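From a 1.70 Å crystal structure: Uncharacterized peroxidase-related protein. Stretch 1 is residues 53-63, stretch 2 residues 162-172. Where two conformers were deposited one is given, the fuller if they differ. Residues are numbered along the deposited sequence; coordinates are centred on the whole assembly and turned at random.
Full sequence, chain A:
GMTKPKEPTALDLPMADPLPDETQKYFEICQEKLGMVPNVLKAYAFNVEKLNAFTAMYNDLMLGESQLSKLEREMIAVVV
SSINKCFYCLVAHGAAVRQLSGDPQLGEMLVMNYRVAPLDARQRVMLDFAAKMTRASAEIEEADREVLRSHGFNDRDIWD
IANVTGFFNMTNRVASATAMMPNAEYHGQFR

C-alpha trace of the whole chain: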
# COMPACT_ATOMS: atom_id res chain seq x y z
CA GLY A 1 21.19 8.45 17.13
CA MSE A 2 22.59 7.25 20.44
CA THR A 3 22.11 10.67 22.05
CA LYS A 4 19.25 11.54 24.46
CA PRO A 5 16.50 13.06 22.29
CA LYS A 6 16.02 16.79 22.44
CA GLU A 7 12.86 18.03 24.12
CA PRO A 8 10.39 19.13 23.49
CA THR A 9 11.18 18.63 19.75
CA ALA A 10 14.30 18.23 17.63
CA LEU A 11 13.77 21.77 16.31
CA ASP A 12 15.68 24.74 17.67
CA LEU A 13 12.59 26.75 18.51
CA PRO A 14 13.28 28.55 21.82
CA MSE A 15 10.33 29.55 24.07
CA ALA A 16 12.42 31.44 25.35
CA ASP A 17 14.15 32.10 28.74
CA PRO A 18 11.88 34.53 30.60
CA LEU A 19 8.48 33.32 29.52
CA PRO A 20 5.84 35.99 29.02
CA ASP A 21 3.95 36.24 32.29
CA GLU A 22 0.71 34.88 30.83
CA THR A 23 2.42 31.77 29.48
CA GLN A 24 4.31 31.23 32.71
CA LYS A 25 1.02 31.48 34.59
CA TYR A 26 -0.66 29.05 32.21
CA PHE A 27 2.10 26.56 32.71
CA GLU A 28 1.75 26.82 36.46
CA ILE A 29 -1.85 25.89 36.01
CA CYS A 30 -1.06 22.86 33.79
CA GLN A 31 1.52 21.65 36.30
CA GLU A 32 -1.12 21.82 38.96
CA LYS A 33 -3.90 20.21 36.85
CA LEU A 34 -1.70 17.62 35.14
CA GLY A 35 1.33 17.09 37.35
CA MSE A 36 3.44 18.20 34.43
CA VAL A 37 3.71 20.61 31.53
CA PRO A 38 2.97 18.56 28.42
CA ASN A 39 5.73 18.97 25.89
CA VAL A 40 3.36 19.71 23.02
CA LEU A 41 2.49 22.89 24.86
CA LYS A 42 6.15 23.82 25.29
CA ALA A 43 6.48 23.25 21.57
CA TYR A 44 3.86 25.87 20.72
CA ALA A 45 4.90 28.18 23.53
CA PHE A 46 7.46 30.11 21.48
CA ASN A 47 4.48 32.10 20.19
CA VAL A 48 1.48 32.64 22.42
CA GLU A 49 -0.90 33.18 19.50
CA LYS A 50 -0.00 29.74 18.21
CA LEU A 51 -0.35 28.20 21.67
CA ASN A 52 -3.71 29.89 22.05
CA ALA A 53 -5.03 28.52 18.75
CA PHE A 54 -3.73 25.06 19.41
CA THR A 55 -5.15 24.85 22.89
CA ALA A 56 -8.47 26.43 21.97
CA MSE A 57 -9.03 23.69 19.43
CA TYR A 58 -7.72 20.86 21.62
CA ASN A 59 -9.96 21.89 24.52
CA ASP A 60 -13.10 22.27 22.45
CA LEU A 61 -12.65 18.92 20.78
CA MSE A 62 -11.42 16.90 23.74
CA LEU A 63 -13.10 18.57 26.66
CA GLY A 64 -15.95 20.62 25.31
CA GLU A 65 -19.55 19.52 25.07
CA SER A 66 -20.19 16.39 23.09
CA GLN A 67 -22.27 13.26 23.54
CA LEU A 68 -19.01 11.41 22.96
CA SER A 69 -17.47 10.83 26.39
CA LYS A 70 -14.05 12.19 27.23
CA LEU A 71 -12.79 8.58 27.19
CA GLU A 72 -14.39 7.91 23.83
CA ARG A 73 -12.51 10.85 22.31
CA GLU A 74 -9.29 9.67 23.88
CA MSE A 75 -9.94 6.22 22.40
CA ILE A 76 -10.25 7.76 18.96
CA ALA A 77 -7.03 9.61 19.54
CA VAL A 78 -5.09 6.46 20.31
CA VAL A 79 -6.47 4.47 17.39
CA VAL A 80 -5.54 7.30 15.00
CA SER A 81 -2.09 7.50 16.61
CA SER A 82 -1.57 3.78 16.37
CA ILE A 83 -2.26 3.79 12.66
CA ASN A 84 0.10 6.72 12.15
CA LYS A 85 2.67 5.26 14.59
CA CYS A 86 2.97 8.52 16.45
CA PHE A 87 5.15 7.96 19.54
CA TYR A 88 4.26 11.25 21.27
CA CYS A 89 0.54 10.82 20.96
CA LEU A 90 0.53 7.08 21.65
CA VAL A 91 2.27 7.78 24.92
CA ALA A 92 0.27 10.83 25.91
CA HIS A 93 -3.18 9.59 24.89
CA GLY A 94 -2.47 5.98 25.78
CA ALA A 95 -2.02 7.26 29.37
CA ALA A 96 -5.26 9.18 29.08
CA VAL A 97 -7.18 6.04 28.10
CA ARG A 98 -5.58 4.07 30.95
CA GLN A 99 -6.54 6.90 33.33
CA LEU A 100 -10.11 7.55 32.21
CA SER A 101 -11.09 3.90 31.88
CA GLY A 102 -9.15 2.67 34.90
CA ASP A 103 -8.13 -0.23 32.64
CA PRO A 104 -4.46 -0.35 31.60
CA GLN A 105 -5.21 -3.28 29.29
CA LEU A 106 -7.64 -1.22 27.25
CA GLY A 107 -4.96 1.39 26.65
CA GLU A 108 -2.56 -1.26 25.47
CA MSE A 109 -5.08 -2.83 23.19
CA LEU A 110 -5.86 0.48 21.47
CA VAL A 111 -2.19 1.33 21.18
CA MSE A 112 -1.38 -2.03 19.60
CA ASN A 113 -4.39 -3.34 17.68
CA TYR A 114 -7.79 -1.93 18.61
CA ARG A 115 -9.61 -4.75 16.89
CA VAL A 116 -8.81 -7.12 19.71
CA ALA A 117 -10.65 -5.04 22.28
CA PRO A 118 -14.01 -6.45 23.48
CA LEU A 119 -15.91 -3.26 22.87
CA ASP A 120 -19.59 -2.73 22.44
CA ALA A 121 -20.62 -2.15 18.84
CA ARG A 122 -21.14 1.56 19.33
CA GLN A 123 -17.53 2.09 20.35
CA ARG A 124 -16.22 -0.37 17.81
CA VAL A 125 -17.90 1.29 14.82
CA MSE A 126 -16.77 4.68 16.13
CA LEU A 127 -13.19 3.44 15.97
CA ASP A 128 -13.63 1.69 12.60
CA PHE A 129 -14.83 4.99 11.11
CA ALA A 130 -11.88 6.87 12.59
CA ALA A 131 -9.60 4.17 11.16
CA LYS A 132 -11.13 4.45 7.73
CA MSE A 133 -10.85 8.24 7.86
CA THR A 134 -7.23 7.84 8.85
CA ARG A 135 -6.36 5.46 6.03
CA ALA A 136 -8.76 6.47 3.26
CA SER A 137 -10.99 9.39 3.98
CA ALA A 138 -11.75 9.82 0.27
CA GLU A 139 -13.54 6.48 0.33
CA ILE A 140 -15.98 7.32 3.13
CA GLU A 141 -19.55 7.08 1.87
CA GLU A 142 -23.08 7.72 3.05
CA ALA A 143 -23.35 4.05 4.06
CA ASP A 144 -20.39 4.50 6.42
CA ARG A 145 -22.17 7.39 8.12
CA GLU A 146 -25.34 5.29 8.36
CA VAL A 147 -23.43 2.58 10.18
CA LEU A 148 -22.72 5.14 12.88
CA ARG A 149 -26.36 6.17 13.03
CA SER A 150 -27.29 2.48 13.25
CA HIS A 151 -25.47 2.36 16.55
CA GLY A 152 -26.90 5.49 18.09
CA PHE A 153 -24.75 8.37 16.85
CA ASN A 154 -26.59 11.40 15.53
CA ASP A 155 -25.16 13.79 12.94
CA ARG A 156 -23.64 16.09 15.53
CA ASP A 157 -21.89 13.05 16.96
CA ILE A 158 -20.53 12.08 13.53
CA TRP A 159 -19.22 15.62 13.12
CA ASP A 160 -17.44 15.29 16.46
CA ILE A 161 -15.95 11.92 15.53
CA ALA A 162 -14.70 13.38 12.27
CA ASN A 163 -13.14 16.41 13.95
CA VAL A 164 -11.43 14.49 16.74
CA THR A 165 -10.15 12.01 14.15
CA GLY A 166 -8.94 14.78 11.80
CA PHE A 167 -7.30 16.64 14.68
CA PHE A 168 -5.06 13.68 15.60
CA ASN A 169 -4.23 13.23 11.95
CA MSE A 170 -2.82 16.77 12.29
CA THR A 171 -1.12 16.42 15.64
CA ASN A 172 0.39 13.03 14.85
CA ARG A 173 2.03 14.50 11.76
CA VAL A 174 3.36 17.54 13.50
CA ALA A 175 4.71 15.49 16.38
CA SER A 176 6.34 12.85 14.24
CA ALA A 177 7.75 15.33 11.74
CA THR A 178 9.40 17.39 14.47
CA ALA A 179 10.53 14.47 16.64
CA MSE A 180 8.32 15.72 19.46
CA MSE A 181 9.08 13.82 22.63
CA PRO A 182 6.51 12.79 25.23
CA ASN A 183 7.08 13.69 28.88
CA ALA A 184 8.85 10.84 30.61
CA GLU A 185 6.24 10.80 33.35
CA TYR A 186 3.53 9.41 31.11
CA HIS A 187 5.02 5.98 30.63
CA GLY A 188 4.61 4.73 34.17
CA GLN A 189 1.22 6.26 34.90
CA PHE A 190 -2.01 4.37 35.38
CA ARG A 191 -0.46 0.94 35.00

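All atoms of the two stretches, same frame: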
# COMPACT_ATOMS: atom_id res chain seq x y z
N ALA A 53 -4.21 29.15 19.79
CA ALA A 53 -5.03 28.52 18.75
C ALA A 53 -5.05 27.00 18.84
O ALA A 53 -6.05 26.33 18.55
CB ALA A 53 -4.51 28.95 17.38
N PHE A 54 -3.88 26.49 19.25
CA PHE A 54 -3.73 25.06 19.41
C PHE A 54 -4.64 24.58 20.55
O PHE A 54 -5.45 23.68 20.44
CB PHE A 54 -2.27 24.67 19.69
CG PHE A 54 -2.16 23.18 19.96
CD1 PHE A 54 -2.23 22.28 18.92
CD2 PHE A 54 -2.02 22.71 21.25
CE1 PHE A 54 -2.13 20.93 19.16
CE2 PHE A 54 -1.92 21.36 21.51
CZ PHE A 54 -2.01 20.47 20.45
N THR A 55 -4.44 25.24 21.68
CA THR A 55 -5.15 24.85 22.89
C THR A 55 -6.65 25.11 22.77
O THR A 55 -7.43 24.30 23.29
CB THR A 55 -4.59 25.56 24.15
OG1 THR A 55 -4.82 26.96 24.00
CG2 THR A 55 -3.11 25.25 24.26
N ALA A 56 -7.03 26.18 22.09
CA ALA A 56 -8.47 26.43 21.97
C ALA A 56 -9.15 25.28 21.24
O ALA A 56 -10.25 24.83 21.57
CB ALA A 56 -8.73 27.73 21.24
N MSE A 57 -8.47 24.79 20.20
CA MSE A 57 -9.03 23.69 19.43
C MSE A 57 -8.97 22.40 20.22
O MSE A 57 -9.98 21.70 20.27
CB MSE A 57 -8.27 23.57 18.11
CG MSE A 57 -8.82 22.41 17.28
SE MSE A 57 -8.17 22.33 15.50
CE MSE A 57 -9.10 23.92 14.95
N TYR A 58 -7.81 22.08 20.82
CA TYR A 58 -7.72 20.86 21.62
C TYR A 58 -8.84 20.84 22.65
O TYR A 58 -9.50 19.82 22.86
CB TYR A 58 -6.36 20.73 22.31
CG TYR A 58 -6.19 19.48 23.15
CD1 TYR A 58 -6.65 19.27 24.44
CD2 TYR A 58 -5.49 18.41 22.59
CE1 TYR A 58 -6.47 18.12 25.16
CE2 TYR A 58 -5.30 17.24 23.29
CZ TYR A 58 -5.78 17.09 24.57
OH TYR A 58 -5.60 15.92 25.29
N ASN A 59 -9.01 21.92 23.40
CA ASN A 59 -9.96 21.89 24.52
C ASN A 59 -11.38 21.65 24.01
O ASN A 59 -12.11 20.82 24.55
CB ASN A 59 -9.84 23.18 25.35
CG ASN A 59 -8.62 23.15 26.25
OD1 ASN A 59 -8.18 22.09 26.69
ND2 ASN A 59 -8.04 24.32 26.51
N ASP A 60 -11.73 22.38 22.96
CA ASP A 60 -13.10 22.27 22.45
C ASP A 60 -13.38 20.83 22.06
O ASP A 60 -14.35 20.23 22.46
CB ASP A 60 -13.33 23.16 21.26
CG ASP A 60 -14.72 22.95 20.69
OD1 ASP A 60 -15.66 23.45 21.34
OD2 ASP A 60 -14.86 22.29 19.65
N LEU A 61 -12.44 20.27 21.29
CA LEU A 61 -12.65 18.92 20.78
C LEU A 61 -12.60 17.83 21.84
O LEU A 61 -13.41 16.91 21.78
CB LEU A 61 -11.56 18.67 19.75
CG LEU A 61 -11.75 19.23 18.36
CD1 LEU A 61 -11.50 20.71 18.15
CD2 LEU A 61 -10.74 18.47 17.50
N MSE A 62 -11.65 17.95 22.76
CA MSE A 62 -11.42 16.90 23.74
C MSE A 62 -12.21 17.08 25.03
O MSE A 62 -12.56 16.08 25.69
CB MSE A 62 -9.92 16.83 24.07
CG MSE A 62 -9.06 16.40 22.89
SE MSE A 62 -9.69 14.89 21.86
CE MSE A 62 -8.99 13.65 23.14
N LEU A 63 -12.46 18.33 25.38
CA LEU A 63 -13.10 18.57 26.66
C LEU A 63 -14.41 19.31 26.57
O LEU A 63 -15.14 19.34 27.55
CB LEU A 63 -12.12 19.33 27.59
CG LEU A 63 -10.83 18.52 27.86
CD1 LEU A 63 -9.78 19.33 28.61
CD2 LEU A 63 -11.11 17.23 28.62
N ALA A 162 -15.52 12.92 13.39
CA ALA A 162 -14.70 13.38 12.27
C ALA A 162 -13.69 14.43 12.74
O ALA A 162 -12.53 14.41 12.31
CB ALA A 162 -15.57 13.93 11.16
N ASN A 163 -14.10 15.35 13.60
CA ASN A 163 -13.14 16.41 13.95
C ASN A 163 -12.06 15.90 14.89
O ASN A 163 -10.89 16.26 14.74
CB ASN A 163 -13.88 17.62 14.52
CG ASN A 163 -14.32 18.53 13.40
OD1 ASN A 163 -13.66 19.53 13.11
ND2 ASN A 163 -15.43 18.19 12.76
N VAL A 164 -12.44 15.06 15.85
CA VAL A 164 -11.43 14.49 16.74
C VAL A 164 -10.45 13.68 15.90
O VAL A 164 -9.25 13.83 16.04
CB VAL A 164 -12.06 13.64 17.84
CG1 VAL A 164 -11.01 12.87 18.62
CG2 VAL A 164 -12.88 14.56 18.74
N THR A 165 -10.97 12.83 15.03
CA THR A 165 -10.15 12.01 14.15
C THR A 165 -9.21 12.88 13.31
O THR A 165 -7.99 12.68 13.27
CB THR A 165 -11.03 11.18 13.19
OG1 THR A 165 -11.85 10.25 13.94
CG2 THR A 165 -10.18 10.34 12.26
N GLY A 166 -9.76 13.88 12.62
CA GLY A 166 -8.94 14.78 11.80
C GLY A 166 -7.88 15.49 12.63
O GLY A 166 -6.73 15.61 12.18
N PHE A 167 -8.26 15.95 13.81
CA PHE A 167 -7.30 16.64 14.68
C PHE A 167 -6.09 15.77 14.98
O PHE A 167 -4.99 16.29 14.88
CB PHE A 167 -7.99 17.10 15.97
CG PHE A 167 -7.16 17.93 16.92
CD1 PHE A 167 -6.74 19.22 16.62
CD2 PHE A 167 -6.82 17.37 18.14
CE1 PHE A 167 -5.98 19.92 17.54
CE2 PHE A 167 -6.10 18.06 19.08
CZ PHE A 167 -5.70 19.35 18.77
N PHE A 168 -6.25 14.48 15.30
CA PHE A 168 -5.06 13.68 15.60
C PHE A 168 -4.30 13.34 14.34
O PHE A 168 -3.10 13.05 14.40
CB PHE A 168 -5.41 12.42 16.43
CG PHE A 168 -5.63 12.99 17.84
CD1 PHE A 168 -4.54 13.29 18.64
CD2 PHE A 168 -6.92 13.25 18.27
CE1 PHE A 168 -4.75 13.85 19.89
CE2 PHE A 168 -7.13 13.80 19.53
CZ PHE A 168 -6.04 14.09 20.34
N ASN A 169 -4.98 13.39 13.19
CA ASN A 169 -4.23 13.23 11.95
C ASN A 169 -3.32 14.46 11.72
O ASN A 169 -2.32 14.41 10.98
CB ASN A 169 -5.19 13.02 10.77
CG ASN A 169 -5.46 11.52 10.62
OD1 ASN A 169 -4.61 10.82 10.09
ND2 ASN A 169 -6.58 11.06 11.13
N MSE A 170 -3.66 15.58 12.34
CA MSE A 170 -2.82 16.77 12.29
C MSE A 170 -1.70 16.59 13.33
O MSE A 170 -0.52 16.65 13.00
CB MSE A 170 -3.53 18.08 12.56
CG MSE A 170 -2.63 19.29 12.86
SE MSE A 170 -3.69 20.90 13.11
CE MSE A 170 -4.02 20.45 14.95
N THR A 171 -2.11 16.38 14.56
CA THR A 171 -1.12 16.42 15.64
C THR A 171 -0.15 15.27 15.52
O THR A 171 1.04 15.43 15.81
CB THR A 171 -1.74 16.49 17.05
OG1 THR A 171 -2.42 15.29 17.40
CG2 THR A 171 -2.79 17.59 17.10
N ASN A 172 -0.59 14.10 15.07
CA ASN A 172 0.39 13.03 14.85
C ASN A 172 1.49 13.45 13.88
O ASN A 172 2.63 13.11 14.14
CB ASN A 172 -0.26 11.80 14.26
CG ASN A 172 -1.26 11.06 15.08
OD1 ASN A 172 -1.83 10.07 14.62
ND2 ASN A 172 -1.50 11.61 16.25

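Two helices, whose touching residues are at least 102 positions apart in sequence, pack with their N-to-C directions at 139° and their axes 10.0 Å apart at closest approach. No hydrogen bond crosses between them; the contact is built from apolar side chains, and its organising element is one knob, Phe167, set among Phe54, Met57, Tyr58 and Leu61.

Phe54 opens the hole. Its CA-to-CB bond points sideways, but the t rotamer carries the ring inward, where CE1 lies 3.9 Å from Phe167 CZ. The two planes are inclined by 30° with centroids 5.9 Å apart, so the rings are slid past each other and barely overlap. The Phe54 ring edge also meets Thr171, with Phe54 CE1 4.0 Å from Thr171 CG2.

One turn on, Met57, a selenomethionine, points toward the partner helix and brings SE to 3.6 Å from Phe167 CD1, an oblique approach to the ring. Tyr58 follows with CD2 3.6 Å from Phe167 CE2, at the edge of the Phe167 ring. The same tyrosine ring reaches Phe168 more loosely, Tyr58 CE2 to Phe168 CZ being 4.4 Å.

Leu61 closes the hole where the backbones draw nearest, Leu61 CA lying 6.1 Å from Val164 CA. Leu61 CD2 sits 3.4 Å from Phe167 CB and 3.5 Å from Asn163 O, both close contacts for a methyl. Within its own helix, Asn163 O accepts a hydrogen bond from Phe167 N at 2.8 Å, so its contact with the Leu61 methyl does not leave it unpaired.

Met62, also selenomethionine, starts sideways, yet its three m torsions fold SE back to 3.6 Å from Phe168 CE2, at the ring edge, and 4.0 Å from Val164 CG1.

The rule to read here is spacing: Phe54, Met57, Tyr58 and Leu61 line one helical face around a single large aromatic, while the selenium atoms of Met57 and Met62 lie against Phe167 and Phe168, obliquely in the first case and at the ring edge in the second.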